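Local coordinates for protein SAP-like pentraxin (Limulus polyphemus, PDB 3FLP) that binds two calcium ions per subunit and probably recognises sugar ligands as a lectin of the pentraxin family, assembled as doubly stacked heptameric rings, at residues D71-L76 with I88-I94; W99-C103 with V115-G119; D3-V7 with I187-G191; L22-L28 with I194-S200. All blocks are in the same frame, centred on the assembly; numbering follows the deposited sequence.

Contact 1: D71-L76 with I88-I94; sequences DGTLNL and ISCPIEI
Backbone hydrogen bonds between L76 and I88 set the antiparallel register: L76 N gives its proton to I88 O and I88 N returns one to L76 O, both at 3.0 Å. One step further, C90 N meets L74 O at 2.8 Å. P91 then forms the centre of an inverse gamma turn; beyond it the L74 N to I92 O bond is weak, at 3.3 Å, consistent with the change of course. Pairing recovers at I94 N, which reaches G72 O at 2.7 Å with an N-H...O angle of 173°. G72 O also receives a CA-H...O contact from E93.

Apolar packing gathers on the face bearing L74, L76 and C90, with I94 closing in from beyond the corner. The tightest carbon contact is L74 CB against I94 CG1 at 3.5 Å, with the two side chains crossing obliquely. L76 turns CD1 onto C90 SG at 3.6 Å; that sulfur is disulfide-bonded to C122, while M66 and V115 also touch L76.

On the other face, the rotamer of T73 (chi1 -69° for OG1) sends its methyl CG2 to 3.3 Å from C90 O. The polar grip at the start of the strand is internal: D71 OD1 takes the proton of T73 N at 3.0 Å from above the carboxylate plane, making an Asx turn. The paired strands 73-80 and 86-90 form a beta hairpin at the edge of one sheet of the pentraxin jelly roll; the corner at 91-92 then takes the chain out of that sheet.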
# COMPACT_ATOMS: atom_id res chain seq x y z
N ASP A 71 -28.60 44.70 20.78
CA ASP A 71 -27.15 44.80 20.57
C ASP A 71 -26.59 43.73 19.63
O ASP A 71 -25.38 43.63 19.46
CB ASP A 71 -26.42 44.75 21.92
CG ASP A 71 -26.65 43.45 22.67
OD1 ASP A 71 -27.43 42.61 22.19
OD2 ASP A 71 -26.05 43.27 23.76
N GLY A 72 -27.47 42.93 19.04
CA GLY A 72 -27.03 41.88 18.13
C GLY A 72 -26.74 40.54 18.78
O GLY A 72 -26.36 39.58 18.11
N THR A 73 -26.92 40.47 20.10
CA THR A 73 -26.68 39.24 20.86
C THR A 73 -27.72 38.16 20.60
O THR A 73 -28.92 38.43 20.56
CB THR A 73 -26.66 39.55 22.38
OG1 THR A 73 -25.49 40.32 22.69
CG2 THR A 73 -26.65 38.28 23.20
N LEU A 74 -27.25 36.92 20.45
CA LEU A 74 -28.15 35.80 20.21
C LEU A 74 -28.78 35.29 21.51
O LEU A 74 -28.09 35.12 22.51
CB LEU A 74 -27.40 34.64 19.56
CG LEU A 74 -28.22 33.35 19.36
CD1 LEU A 74 -29.37 33.60 18.37
CD2 LEU A 74 -27.32 32.24 18.85
N ASN A 75 -30.08 35.07 21.48
CA ASN A 75 -30.80 34.54 22.63
C ASN A 75 -31.51 33.26 22.20
O ASN A 75 -32.29 33.25 21.25
CB ASN A 75 -31.81 35.56 23.15
CG ASN A 75 -31.32 36.26 24.41
OD1 ASN A 75 -30.24 36.85 24.43
ND2 ASN A 75 -32.13 36.20 25.46
N LEU A 76 -31.22 32.16 22.90
CA LEU A 76 -31.83 30.88 22.57
C LEU A 76 -32.83 30.49 23.64
O LEU A 76 -32.51 30.50 24.83
CB LEU A 76 -30.75 29.80 22.41
CG LEU A 76 -29.73 30.06 21.30
CD1 LEU A 76 -28.61 29.03 21.38
CD2 LEU A 76 -30.43 30.01 19.93
N ILE A 88 -31.47 31.84 27.26
CA ILE A 88 -30.07 31.88 27.64
C ILE A 88 -29.37 32.66 26.54
O ILE A 88 -29.49 32.32 25.35
CB ILE A 88 -29.45 30.48 27.74
CG1 ILE A 88 -30.09 29.70 28.90
CG2 ILE A 88 -27.94 30.60 27.94
CD1 ILE A 88 -29.56 28.30 29.08
N SER A 89 -28.67 33.72 26.91
CA SER A 89 -27.99 34.53 25.91
C SER A 89 -26.62 33.95 25.56
O SER A 89 -25.94 33.35 26.40
CB SER A 89 -27.88 35.99 26.36
OG SER A 89 -27.15 36.11 27.56
N CYS A 90 -26.25 34.10 24.30
CA CYS A 90 -24.99 33.61 23.79
C CYS A 90 -24.07 34.78 23.45
O CYS A 90 -24.49 35.75 22.83
CB CYS A 90 -25.21 32.77 22.53
SG CYS A 90 -26.01 31.14 22.77
N PRO A 91 -22.79 34.69 23.85
CA PRO A 91 -21.81 35.75 23.60
C PRO A 91 -21.35 35.78 22.14
O PRO A 91 -20.17 35.62 21.85
CB PRO A 91 -20.67 35.38 24.54
CG PRO A 91 -20.66 33.88 24.43
CD PRO A 91 -22.15 33.53 24.50
N ILE A 92 -22.29 35.99 21.23
CA ILE A 92 -21.96 36.05 19.81
C ILE A 92 -22.91 37.01 19.10
O ILE A 92 -24.12 36.97 19.31
CB ILE A 92 -22.04 34.64 19.14
CG1 ILE A 92 -21.60 34.74 17.68
CG2 ILE A 92 -23.44 34.08 19.23
CD1 ILE A 92 -21.46 33.39 16.99
N GLU A 93 -22.35 37.89 18.28
CA GLU A 93 -23.16 38.84 17.55
C GLU A 93 -23.72 38.18 16.31
O GLU A 93 -22.98 37.59 15.52
CB GLU A 93 -22.35 40.08 17.17
CG GLU A 93 -23.16 41.09 16.38
CD GLU A 93 -22.61 42.49 16.49
OE1 GLU A 93 -21.39 42.68 16.29
OE2 GLU A 93 -23.41 43.42 16.76
N ILE A 94 -25.04 38.26 16.14
CA ILE A 94 -25.69 37.65 15.00
C ILE A 94 -25.85 38.59 13.82
O ILE A 94 -26.32 39.72 13.96
CB ILE A 94 -27.11 37.12 15.37
CG1 ILE A 94 -27.01 35.96 16.37
CG2 ILE A 94 -27.86 36.68 14.11
CD1 ILE A 94 -26.33 34.71 15.82

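Contact 2: W99-C103 with V115-G119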
# COMPACT_ATOMS: atom_id res chain seq x y z
N TRP A 99 -24.58 31.92 8.60
CA TRP A 99 -24.79 30.61 9.20
C TRP A 99 -24.25 30.50 10.62
O TRP A 99 -23.21 31.06 10.94
CB TRP A 99 -24.14 29.51 8.36
CG TRP A 99 -24.81 29.18 7.07
CD1 TRP A 99 -24.40 29.54 5.81
CD2 TRP A 99 -25.98 28.37 6.90
NE1 TRP A 99 -25.24 28.99 4.87
CE2 TRP A 99 -26.22 28.26 5.51
CE3 TRP A 99 -26.85 27.71 7.79
CZ2 TRP A 99 -27.29 27.53 4.98
CZ3 TRP A 99 -27.92 26.98 7.27
CH2 TRP A 99 -28.12 26.90 5.88
N TYR A 100 -24.96 29.75 11.46
CA TYR A 100 -24.55 29.50 12.84
C TYR A 100 -25.00 28.10 13.20
O TYR A 100 -26.00 27.61 12.68
CB TYR A 100 -25.22 30.50 13.80
CG TYR A 100 -24.91 31.94 13.49
CD1 TYR A 100 -25.73 32.68 12.62
CD2 TYR A 100 -23.77 32.56 14.01
CE1 TYR A 100 -25.41 33.98 12.27
CE2 TYR A 100 -23.44 33.88 13.66
CZ TYR A 100 -24.26 34.58 12.79
OH TYR A 100 -23.93 35.87 12.41
N HIS A 101 -24.25 27.43 14.07
CA HIS A 101 -24.68 26.11 14.50
C HIS A 101 -25.29 26.33 15.87
O HIS A 101 -24.69 26.95 16.74
CB HIS A 101 -23.52 25.12 14.60
CG HIS A 101 -23.97 23.72 14.89
ND1 HIS A 101 -24.27 23.27 16.16
CD2 HIS A 101 -24.25 22.68 14.06
CE1 HIS A 101 -24.72 22.03 16.10
NE2 HIS A 101 -24.72 21.65 14.83
N VAL A 102 -26.51 25.84 16.04
CA VAL A 102 -27.21 26.01 17.30
C VAL A 102 -27.66 24.66 17.83
O VAL A 102 -28.06 23.78 17.06
CB VAL A 102 -28.44 26.95 17.13
CG1 VAL A 102 -29.37 26.84 18.32
CG2 VAL A 102 -27.96 28.39 16.98
N CYS A 103 -27.58 24.49 19.14
CA CYS A 103 -28.00 23.25 19.74
C CYS A 103 -28.66 23.49 21.10
O CYS A 103 -28.20 24.31 21.88
CB CYS A 103 -26.80 22.30 19.88
SG CYS A 103 -27.34 20.58 20.05
N VAL A 115 -27.63 25.47 26.18
CA VAL A 115 -27.63 25.80 24.77
C VAL A 115 -26.22 26.10 24.30
O VAL A 115 -25.36 26.51 25.09
CB VAL A 115 -28.55 27.02 24.45
CG1 VAL A 115 -29.97 26.71 24.90
CG2 VAL A 115 -28.02 28.27 25.14
N TYR A 116 -25.98 25.87 23.01
CA TYR A 116 -24.68 26.07 22.42
C TYR A 116 -24.75 26.81 21.10
O TYR A 116 -25.66 26.59 20.30
CB TYR A 116 -24.01 24.72 22.20
CG TYR A 116 -23.84 23.90 23.46
CD1 TYR A 116 -24.92 23.24 24.05
CD2 TYR A 116 -22.60 23.81 24.09
CE1 TYR A 116 -24.76 22.51 25.23
CE2 TYR A 116 -22.43 23.10 25.25
CZ TYR A 116 -23.51 22.45 25.82
OH TYR A 116 -23.31 21.76 26.99
N ALA A 117 -23.77 27.68 20.87
CA ALA A 117 -23.70 28.44 19.63
C ALA A 117 -22.34 28.13 19.01
O ALA A 117 -21.30 28.31 19.66
CB ALA A 117 -23.83 29.93 19.92
N ASN A 118 -22.35 27.66 17.77
CA ASN A 118 -21.12 27.30 17.07
C ASN A 118 -20.24 26.33 17.86
O ASN A 118 -19.01 26.44 17.85
CB ASN A 118 -20.33 28.57 16.70
CG ASN A 118 -20.97 29.33 15.54
OD1 ASN A 118 -21.80 28.78 14.82
ND2 ASN A 118 -20.57 30.58 15.36
N GLY A 119 -20.89 25.39 18.53
CA GLY A 119 -20.15 24.39 19.29
C GLY A 119 -19.64 24.81 20.66
O GLY A 119 -18.97 24.02 21.33
O HOH W 1 -20.91 31.29 12.40
O HOH W 2 -23.62 24.60 18.43
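A beta hairpin of strands 100-107 and 112-117 frames this contact, within the sheet that also holds strands 33-42 and 161-169. C103 and Y116 form its hydrogen-bonded pair, with Y116 N to C103 O at 2.9 Å and C103 N to Y116 O at 3.1 Å. The strands run nearly antiparallel, and V102 faces A117 as the next, non-hydrogen-bonded pair.

Beyond A117 the strand ends, yet the pairing is carried on by N118. Its N donates to H101 O at 2.7 Å, while its side-chain OD1 takes the proton of H101 N at 2.9 Å along a nearly straight line (170°). The amide thus stands in for a backbone carbonyl. Although CB points away from the other strand, chi1 of -74° (CG anti to the carbonyl carbon) brings OD1 round to H101 N. ND2 of the same amide comes to the edge of the Y100 ring, the two planes only 15° apart, and reaches W99 O through a water that accepts from it and donates to the carbonyl.

A second water lies in the plane of the H101 ring at its edge, 2.7 Å from ND1, and accepts from G119 N, joining the turn to the histidine. Partners outside the two segments take the other polar ends: Y100 OH bonds to E95 N, Y116 OH to T175 OG1, and W99 NE1 to E171 of a second subunit. C103 is disulfide-bonded to C37 on the adjacent strand 33-42. The arrangement is that of an antiparallel hairpin whose strand end is prolonged by an asparagine side chain mimicking the main chain.

Contact 3: D3-V7 with I187-G191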
# COMPACT_ATOMS: atom_id res chain seq x y z
N ASP A 3 -22.81 15.95 0.08
CA ASP A 3 -23.30 15.10 1.16
C ASP A 3 -24.75 15.46 1.52
O ASP A 3 -25.12 16.64 1.54
CB ASP A 3 -22.41 15.30 2.40
CG ASP A 3 -22.56 14.18 3.41
OD1 ASP A 3 -21.80 13.19 3.33
OD2 ASP A 3 -23.44 14.29 4.29
N ILE A 4 -25.55 14.45 1.82
CA ILE A 4 -26.94 14.65 2.18
C ILE A 4 -27.12 15.53 3.42
O ILE A 4 -28.16 16.16 3.59
CB ILE A 4 -27.64 13.30 2.40
CG1 ILE A 4 -29.06 13.37 1.86
CG2 ILE A 4 -27.64 12.93 3.90
CD1 ILE A 4 -29.75 12.02 1.79
N ARG A 5 -26.10 15.57 4.27
CA ARG A 5 -26.17 16.38 5.48
C ARG A 5 -26.10 17.88 5.18
O ARG A 5 -26.42 18.69 6.03
CB ARG A 5 -25.06 15.98 6.46
CG ARG A 5 -25.38 14.70 7.23
CD ARG A 5 -24.15 14.06 7.88
NE ARG A 5 -23.19 13.62 6.86
CZ ARG A 5 -22.12 12.87 7.11
NH1 ARG A 5 -21.85 12.46 8.35
NH2 ARG A 5 -21.32 12.54 6.11
N ASP A 6 -25.70 18.23 3.96
CA ASP A 6 -25.61 19.63 3.57
C ASP A 6 -26.85 20.14 2.82
O ASP A 6 -26.87 21.28 2.36
CB ASP A 6 -24.35 19.89 2.71
CG ASP A 6 -23.05 19.77 3.51
OD1 ASP A 6 -22.93 20.38 4.60
OD2 ASP A 6 -22.12 19.08 3.04
N VAL A 7 -27.86 19.29 2.67
CA VAL A 7 -29.10 19.71 2.01
C VAL A 7 -29.71 20.74 2.95
O VAL A 7 -29.64 20.60 4.17
CB VAL A 7 -30.09 18.53 1.82
CG1 VAL A 7 -31.49 19.04 1.48
CG2 VAL A 7 -29.58 17.61 0.72
N ILE A 187 -16.79 14.71 12.39
CA ILE A 187 -17.44 13.47 11.98
C ILE A 187 -18.87 13.69 11.51
O ILE A 187 -19.46 12.80 10.89
CB ILE A 187 -17.44 12.45 13.14
CG1 ILE A 187 -18.26 12.98 14.31
CG2 ILE A 187 -16.00 12.19 13.60
CD1 ILE A 187 -18.29 12.05 15.51
N ARG A 188 -19.42 14.86 11.80
CA ARG A 188 -20.79 15.19 11.40
C ARG A 188 -21.76 14.06 11.77
O ARG A 188 -22.29 13.36 10.90
CB ARG A 188 -20.81 15.48 9.90
CG ARG A 188 -19.95 16.70 9.53
CD ARG A 188 -20.60 18.00 9.99
NE ARG A 188 -21.79 18.31 9.18
CZ ARG A 188 -21.74 18.86 7.97
NH1 ARG A 188 -20.56 19.16 7.43
NH2 ARG A 188 -22.86 19.11 7.30
N PRO A 189 -21.99 13.87 13.08
CA PRO A 189 -22.87 12.86 13.69
C PRO A 189 -24.32 12.94 13.22
O PRO A 189 -24.78 13.99 12.79
CB PRO A 189 -22.76 13.16 15.19
CG PRO A 189 -21.41 13.75 15.32
CD PRO A 189 -21.33 14.67 14.13
N ARG A 190 -25.02 11.81 13.34
CA ARG A 190 -26.43 11.73 12.96
C ARG A 190 -27.24 11.35 14.20
O ARG A 190 -26.93 10.39 14.89
CB ARG A 190 -26.63 10.65 11.89
CG ARG A 190 -25.78 10.82 10.65
CD ARG A 190 -25.92 9.61 9.75
NE ARG A 190 -25.12 9.71 8.54
CZ ARG A 190 -23.79 9.68 8.51
NH1 ARG A 190 -23.10 9.55 9.64
NH2 ARG A 190 -23.15 9.77 7.35
N GLY A 191 -28.29 12.12 14.48
CA GLY A 191 -29.12 11.84 15.64
C GLY A 191 -29.81 10.49 15.53
O GLY A 191 -30.08 10.03 14.42
O HOH W 3 -20.01 19.29 4.42
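R188 O takes a proton from R5 NH1 at 2.7 Å, the shortest polar bond between the segments, although it is bent at the hydrogen (138°) and the oxygen lies somewhat out of the guanidinium plane. D3 holds the R5 group in place for this, its carboxylate gripping the arginine side-on: R5 NE meets D3 OD2 and R5 NH2 meets D3 OD1, at 2.7 and 2.9 Å, both oxygens lying in the guanidinium plane. D3 OD2 accepts from R5 N as well, on the opposite face of the carboxylate from NE, closing an Asx turn. The two guanidinium bonds to D3 fix the rotation of the head group, and the backbone bond holds the carboxylate in place, while NH1 extends to the other segment.

A salt bridge runs the other way across the contact. R188 NH2 donates to D6 OD1 at 3.0 Å almost straight (174°), from above the carboxylate plane. Bends at chi2 and chi3 fold the R188 chain round to this position, where its NE is also paired with D165.

R190 NH2 lies over one face of the R5 guanidinium, 3.2 Å from R5 NH1, with the planes 32° apart. The pair is two donors of like charge, so no bond links them; the carboxylate of D3 would probably offset part of the repulsion. One salt bridge (R188 to D6) and one charged-donor bond (R5 to R188 O) thus tie the N-terminal turn to the loop ahead of strand 194-195.

Contact 4: L22-L28 with I194-S200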
# COMPACT_ATOMS: atom_id res chain seq x y z
N LEU A 22 -42.18 22.14 7.73
CA LEU A 22 -41.89 20.73 7.52
C LEU A 22 -42.61 20.01 8.65
O LEU A 22 -42.73 20.56 9.75
CB LEU A 22 -40.39 20.45 7.65
CG LEU A 22 -39.36 21.26 6.86
CD1 LEU A 22 -37.98 20.63 7.06
CD2 LEU A 22 -39.72 21.26 5.39
N ARG A 23 -43.08 18.80 8.39
CA ARG A 23 -43.73 18.01 9.42
C ARG A 23 -43.21 16.59 9.25
O ARG A 23 -43.37 15.99 8.18
CB ARG A 23 -45.26 18.01 9.27
CG ARG A 23 -45.97 17.29 10.43
CD ARG A 23 -47.49 17.23 10.24
NE ARG A 23 -47.88 16.23 9.25
CZ ARG A 23 -48.49 16.49 8.11
NH1 ARG A 23 -48.81 17.74 7.79
NH2 ARG A 23 -48.79 15.51 7.27
N PHE A 24 -42.56 16.06 10.27
CA PHE A 24 -42.03 14.71 10.17
C PHE A 24 -43.14 13.69 10.18
O PHE A 24 -44.08 13.77 10.97
CB PHE A 24 -41.01 14.46 11.27
CG PHE A 24 -39.70 15.15 11.03
CD1 PHE A 24 -39.56 16.51 11.31
CD2 PHE A 24 -38.63 14.47 10.46
CE1 PHE A 24 -38.37 17.18 11.02
CE2 PHE A 24 -37.43 15.13 10.16
CZ PHE A 24 -37.30 16.49 10.44
N MET A 25 -43.04 12.73 9.27
CA MET A 25 -44.03 11.68 9.11
C MET A 25 -44.18 10.75 10.31
O MET A 25 -45.27 10.31 10.61
CB MET A 25 -43.72 10.85 7.86
CG MET A 25 -43.78 11.64 6.55
SD MET A 25 -45.45 12.26 6.21
CE MET A 25 -46.25 10.75 5.70
N GLN A 26 -43.07 10.45 10.99
CA GLN A 26 -43.11 9.56 12.13
C GLN A 26 -43.09 10.33 13.45
O GLN A 26 -42.29 11.25 13.63
CB GLN A 26 -41.92 8.59 12.06
CG GLN A 26 -41.88 7.53 13.16
CD GLN A 26 -40.79 6.49 12.92
OE1 GLN A 26 -39.76 6.78 12.32
NE2 GLN A 26 -41.00 5.27 13.42
N THR A 27 -43.99 9.97 14.36
CA THR A 27 -44.04 10.64 15.65
C THR A 27 -42.88 10.13 16.50
O THR A 27 -42.35 9.04 16.27
CB THR A 27 -45.37 10.36 16.40
OG1 THR A 27 -45.50 8.96 16.66
CG2 THR A 27 -46.55 10.83 15.56
N LEU A 28 -42.47 10.92 17.48
CA LEU A 28 -41.36 10.55 18.34
C LEU A 28 -41.76 9.56 19.42
O LEU A 28 -42.94 9.41 19.73
CB LEU A 28 -40.77 11.81 19.00
CG LEU A 28 -40.31 12.94 18.07
CD1 LEU A 28 -39.66 14.04 18.90
CD2 LEU A 28 -39.34 12.40 17.06
N ILE A 194 -33.89 11.74 15.14
CA ILE A 194 -34.07 12.33 13.82
C ILE A 194 -32.69 12.55 13.20
O ILE A 194 -31.82 13.17 13.81
CB ILE A 194 -34.78 13.71 13.87
CG1 ILE A 194 -36.26 13.53 14.20
CG2 ILE A 194 -34.64 14.43 12.52
CD1 ILE A 194 -37.03 14.85 14.26
N SER A 195 -32.50 12.02 12.00
CA SER A 195 -31.25 12.19 11.28
C SER A 195 -31.64 12.92 9.99
O SER A 195 -32.45 12.42 9.22
CB SER A 195 -30.62 10.83 10.95
OG SER A 195 -29.44 11.01 10.17
N TRP A 196 -31.07 14.10 9.79
CA TRP A 196 -31.38 14.92 8.63
C TRP A 196 -31.40 14.16 7.30
O TRP A 196 -30.44 13.51 6.93
CB TRP A 196 -30.38 16.08 8.53
CG TRP A 196 -30.78 17.14 7.53
CD1 TRP A 196 -29.99 17.70 6.57
CD2 TRP A 196 -32.04 17.83 7.47
NE1 TRP A 196 -30.67 18.70 5.92
CE2 TRP A 196 -31.93 18.81 6.46
CE3 TRP A 196 -33.24 17.73 8.19
CZ2 TRP A 196 -32.97 19.68 6.14
CZ3 TRP A 196 -34.28 18.60 7.87
CH2 TRP A 196 -34.14 19.56 6.86
N MET A 197 -32.53 14.26 6.60
CA MET A 197 -32.73 13.62 5.32
C MET A 197 -32.80 12.09 5.36
O MET A 197 -32.81 11.43 4.31
CB MET A 197 -31.64 14.07 4.33
CG MET A 197 -31.58 15.59 4.11
SD MET A 197 -33.16 16.34 3.62
CE MET A 197 -33.34 15.74 1.89
N GLU A 198 -32.83 11.51 6.56
CA GLU A 198 -32.95 10.06 6.69
C GLU A 198 -34.29 9.72 7.34
O GLU A 198 -34.68 8.56 7.43
CB GLU A 198 -31.80 9.46 7.52
CG GLU A 198 -30.42 9.65 6.89
CD GLU A 198 -29.34 8.78 7.53
OE1 GLU A 198 -29.32 8.64 8.77
OE2 GLU A 198 -28.50 8.23 6.78
N ASP A 199 -34.99 10.75 7.81
CA ASP A 199 -36.30 10.60 8.42
C ASP A 199 -37.26 11.47 7.61
O ASP A 199 -37.12 12.69 7.54
CB ASP A 199 -36.26 11.04 9.89
CG ASP A 199 -35.56 10.00 10.78
OD1 ASP A 199 -36.12 8.90 10.95
OD2 ASP A 199 -34.46 10.28 11.29
N SER A 200 -38.21 10.82 6.96
CA SER A 200 -39.19 11.48 6.10
C SER A 200 -39.97 12.62 6.71
O SER A 200 -40.36 12.57 7.88
CB SER A 200 -40.19 10.44 5.58
OG SER A 200 -39.50 9.40 4.91
O HOH W 4 -40.09 11.00 10.31
O HOH W 5 -38.83 8.60 10.42
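With chi1 near -74° the F24 ring swings away from the carbonyl carbon of its own residue, and I194, its CG1 set likewise (chi1 -72°) and its chain extended to CD1, comes to meet it from the opposite direction. The result is a CH-pi contact: CD1 stands 3.9 Å from the ring centroid and only 2° off the ring normal, while I194 CG2 touches F24 CE2 at 3.7 Å. W196 adds its rim, with L22 CD1 in the indole plane 4.0 Å from CH2; W196 NE1 is satisfied by V7 O.

One backbone bond crosses the contact, M25 N to S200 O at 3.0 Å, its donor well out of the carbonyl plane. S200 O also receives a proton from a water held by Q26 N. A second water donates to both Q26 OE1 and D199 OD1, and D199 OD2 accepts from S195 N at 2.7 Å, bracing the turn. NE2 of Q26 bonds to T27 of a fifth subunit, and M25 packs on I208 of a third. F24 also touches L166 on strand 161-169 of the other sheet, as in the hydrophobic interior of a beta sandwich of the jelly-roll kind.

From the N terminus, residues 3-7 and then strand 21-24 wait for partners that arrive only near the end of the chain. Between these early segments and their late partners come contacts 1 and 2, successive local hairpins: contact 1 closes before contact 2 opens, and they touch where I92 meets N118 and I94 meets Y100. Both lie within the spans closed by the long-range contacts 3 and 4. Those two cross, because their segments alternate, and they abut at V7 and W196 and at R190 and S195. Contact 1 edges one sheet and contact 2 pairs strands of the other; contact 3 fastens the N-terminal turn, and contact 4 joins the two sheets on the side of the chain's centre opposite contacts 1 and 2.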